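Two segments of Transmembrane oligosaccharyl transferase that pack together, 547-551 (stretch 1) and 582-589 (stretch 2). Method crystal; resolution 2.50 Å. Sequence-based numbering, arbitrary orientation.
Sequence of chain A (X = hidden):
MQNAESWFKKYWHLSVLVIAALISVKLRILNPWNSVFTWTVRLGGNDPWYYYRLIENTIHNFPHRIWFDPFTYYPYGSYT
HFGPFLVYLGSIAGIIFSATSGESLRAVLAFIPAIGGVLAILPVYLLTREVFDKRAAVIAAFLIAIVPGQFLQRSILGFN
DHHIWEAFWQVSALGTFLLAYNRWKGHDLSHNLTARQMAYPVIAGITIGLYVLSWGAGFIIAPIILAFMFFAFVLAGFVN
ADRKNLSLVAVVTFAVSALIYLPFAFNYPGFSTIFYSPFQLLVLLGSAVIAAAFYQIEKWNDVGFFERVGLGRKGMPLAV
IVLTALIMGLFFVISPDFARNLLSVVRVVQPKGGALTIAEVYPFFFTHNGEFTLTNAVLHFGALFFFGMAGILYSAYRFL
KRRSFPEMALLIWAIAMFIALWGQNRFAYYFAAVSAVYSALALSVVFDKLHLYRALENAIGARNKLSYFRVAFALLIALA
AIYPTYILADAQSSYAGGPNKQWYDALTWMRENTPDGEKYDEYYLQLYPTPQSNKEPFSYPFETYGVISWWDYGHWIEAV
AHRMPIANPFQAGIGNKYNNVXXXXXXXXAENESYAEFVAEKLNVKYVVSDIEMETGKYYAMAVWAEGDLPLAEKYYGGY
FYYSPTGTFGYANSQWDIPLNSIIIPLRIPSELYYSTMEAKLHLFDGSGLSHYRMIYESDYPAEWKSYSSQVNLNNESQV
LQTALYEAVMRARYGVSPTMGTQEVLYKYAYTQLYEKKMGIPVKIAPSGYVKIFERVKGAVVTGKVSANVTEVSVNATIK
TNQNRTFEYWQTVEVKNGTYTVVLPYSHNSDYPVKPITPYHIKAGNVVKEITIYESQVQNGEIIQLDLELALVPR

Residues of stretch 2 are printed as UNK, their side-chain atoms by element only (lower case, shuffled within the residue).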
# COMPACT_ATOMS: atom_id res chain seq x y z
N VAL A 547 2.70 -8.29 -17.54
CA VAL A 547 2.58 -6.86 -17.68
C VAL A 547 3.52 -6.21 -16.67
O VAL A 547 3.37 -6.37 -15.45
CB VAL A 547 1.15 -6.44 -17.42
CG1 VAL A 547 1.00 -4.90 -17.54
CG2 VAL A 547 0.20 -7.14 -18.38
N ILE A 548 4.50 -5.46 -17.18
CA ILE A 548 5.51 -4.88 -16.31
C ILE A 548 5.29 -3.38 -16.05
O ILE A 548 5.08 -2.58 -16.96
CB ILE A 548 6.94 -5.16 -16.82
CG1 ILE A 548 7.95 -4.86 -15.71
CG2 ILE A 548 7.25 -4.36 -18.06
CD1 ILE A 548 9.23 -5.67 -15.84
N SER A 549 5.37 -3.01 -14.78
CA SER A 549 5.15 -1.63 -14.37
C SER A 549 5.73 -1.53 -12.96
O SER A 549 6.15 -2.52 -12.39
CB SER A 549 3.65 -1.33 -14.37
OG SER A 549 3.40 -0.01 -13.90
N TRP A 550 5.75 -0.34 -12.38
CA TRP A 550 6.27 -0.19 -11.03
C TRP A 550 5.39 -1.01 -10.05
O TRP A 550 4.23 -1.31 -10.37
CB TRP A 550 6.34 1.30 -10.65
CG TRP A 550 7.13 1.60 -9.40
CD1 TRP A 550 6.77 2.48 -8.41
CD2 TRP A 550 8.40 1.05 -8.99
NE1 TRP A 550 7.73 2.50 -7.43
CE2 TRP A 550 8.74 1.63 -7.76
CE3 TRP A 550 9.28 0.11 -9.56
CZ2 TRP A 550 9.92 1.32 -7.07
CZ3 TRP A 550 10.44 -0.21 -8.87
CH2 TRP A 550 10.76 0.40 -7.64
N TRP A 551 5.93 -1.37 -8.89
CA TRP A 551 5.22 -2.33 -8.03
C TRP A 551 3.94 -1.76 -7.41
O TRP A 551 3.01 -2.53 -7.12
CB TRP A 551 6.14 -2.88 -6.94
CG TRP A 551 6.71 -1.85 -6.00
CD1 TRP A 551 7.91 -1.20 -6.13
CD2 TRP A 551 6.15 -1.40 -4.75
NE1 TRP A 551 8.11 -0.36 -5.05
CE2 TRP A 551 7.05 -0.46 -4.20
CE3 TRP A 551 4.96 -1.68 -4.06
CZ2 TRP A 551 6.81 0.19 -2.98
CZ3 TRP A 551 4.72 -1.04 -2.85
CH2 TRP A 551 5.64 -0.11 -2.32
N UNK A 582 15.80 -10.21 -12.34
CA UNK A 582 14.84 -9.52 -13.22
C UNK A 582 13.58 -9.17 -12.45
O UNK A 582 13.05 -9.99 -11.68
c UNK A 582 16.23 -11.52 -12.86
c UNK A 582 15.15 -11.87 -13.85
c UNK A 582 14.55 -10.54 -14.33
N UNK A 583 13.12 -7.94 -12.66
CA UNK A 583 12.00 -7.39 -11.93
C UNK A 583 11.79 -5.97 -12.43
O UNK A 583 12.45 -5.52 -13.36
N UNK A 584 10.86 -5.26 -11.81
CA UNK A 584 10.50 -3.92 -12.26
C UNK A 584 11.65 -2.91 -12.23
O UNK A 584 11.82 -2.13 -13.16
c UNK A 584 9.29 -3.40 -11.50
N UNK A 585 12.46 -2.91 -11.17
CA UNK A 585 13.50 -1.90 -11.05
C UNK A 585 14.61 -2.14 -12.06
O UNK A 585 15.22 -1.20 -12.57
c UNK A 585 14.05 -1.81 -9.62
o UNK A 585 14.84 -2.94 -9.30
N UNK A 586 14.87 -3.39 -12.38
CA UNK A 586 15.98 -3.72 -13.28
C UNK A 586 15.54 -3.54 -14.72
O UNK A 586 16.37 -3.37 -15.62
c UNK A 586 16.47 -5.15 -13.03
o UNK A 586 15.38 -6.02 -12.86
N UNK A 587 14.24 -3.57 -14.95
CA UNK A 587 13.74 -3.27 -16.28
C UNK A 587 13.82 -1.74 -16.52
O UNK A 587 14.49 -1.29 -17.45
c UNK A 587 11.59 -3.99 -20.22
c UNK A 587 10.37 -2.14 -19.29
c UNK A 587 11.76 -3.53 -17.85
c UNK A 587 10.73 -2.91 -20.39
c UNK A 587 12.34 -3.84 -16.50
c UNK A 587 12.10 -4.29 -18.95
c UNK A 587 10.90 -2.45 -18.03
N UNK A 588 13.18 -0.95 -15.66
CA UNK A 588 13.05 0.50 -15.90
C UNK A 588 14.32 1.34 -15.74
O UNK A 588 14.40 2.44 -16.29
c UNK A 588 11.90 1.12 -15.09
c UNK A 588 9.93 0.99 -16.65
c UNK A 588 8.67 0.48 -17.03
c UNK A 588 9.90 -0.36 -14.67
c UNK A 588 10.55 0.58 -15.48
c UNK A 588 8.65 -0.89 -15.04
c UNK A 588 8.03 -0.47 -16.21
N UNK A 589 15.29 0.84 -14.98
CA UNK A 589 16.55 1.58 -14.86
C UNK A 589 17.64 0.99 -15.73
O UNK A 589 18.82 1.34 -15.59
c UNK A 589 17.08 1.60 -13.43
o UNK A 589 17.49 0.28 -13.10
c UNK A 589 16.01 2.10 -12.43

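Position 582 carries three carbons that close a ring onto its own backbone nitrogen, and they touch nothing on stretch 1. This is Pro582.

Position 583 has no side-chain atoms at all; its carbonyl O lies 4.1 Å from Ile548 CD1, a loose contact between a side-chain methyl and a backbone carbonyl. It is Gly583. It sits at the N-cap, right before the helix, and its O accepts the backbone N of position 587 at 3.1 Å.

At 584 a single carbon follows CA. This CB points toward stretch 1 and meets Ser549 O at 3.4 Å and Trp550 CE3 at 4.0 Å. The residue is Ala584. Here the backbones come closest, with the CA atoms of Trp550 and Ala584 5.8 Å apart.

Position 585 shows one carbon and then one oxygen, unbranched. Its CB lies at the edge of the Trp550 indole, near the ring plane, 4.0 Å from Trp550 CZ3. Hence Ser585, whose hydroxyl is hydrogen-bonded elsewhere in the structure.

Position 586 has the same carbon and oxygen, but its CB points away from stretch 1 and reaches nothing there. It is Ser586, whose OG turns back to the start of the helix.

Position 587 bears one carbon and a ring of six carbons, with no oxygen to make it a tyrosine. Ile548 CD1 packs on its CB at 3.7 Å, while Ile548 CG2 stands over one ring face, 4.3 Å from the ring centroid and 22° off the normal, a CH-pi contact. This is Phe587.

Position 588 repeats that pattern of one carbon and a six-carbon ring, and the ring presents its edge to Ile548 O and Ser549 CA. It is Phe588: CZ is 3.6 Å from Ser549 CA and 3.7 Å from Ile548 O. Separately, Phe588 CE2 makes an apolar side-chain contact with Ile548 CG1 at 4.1 Å.

Position 589 has a branched carbon carrying one oxygen and one carbon, beyond reach of stretch 1: Thr589. Its OG1 donates to Ser585 O at 2.8 Å just as the chain leaves helical geometry.

The contact works by shape, with no hydrogen bond crossing it. Ala584, Phe587 and Phe588 all point toward stretch 1, as the i, i+3, i+4 spacing of a helix allows. Ile548 is the largest contributor by covered area, serving both phenylalanines. The rule to read here is a small residue at the closest backbone approach, with the Trp550 ring against its CB and the two phenylalanines about one turn further along the helix, while the hydroxyls of Ser549 and Ser585 are satisfied elsewhere in the structure.

Stretch 2 582-589: PGASSFFT
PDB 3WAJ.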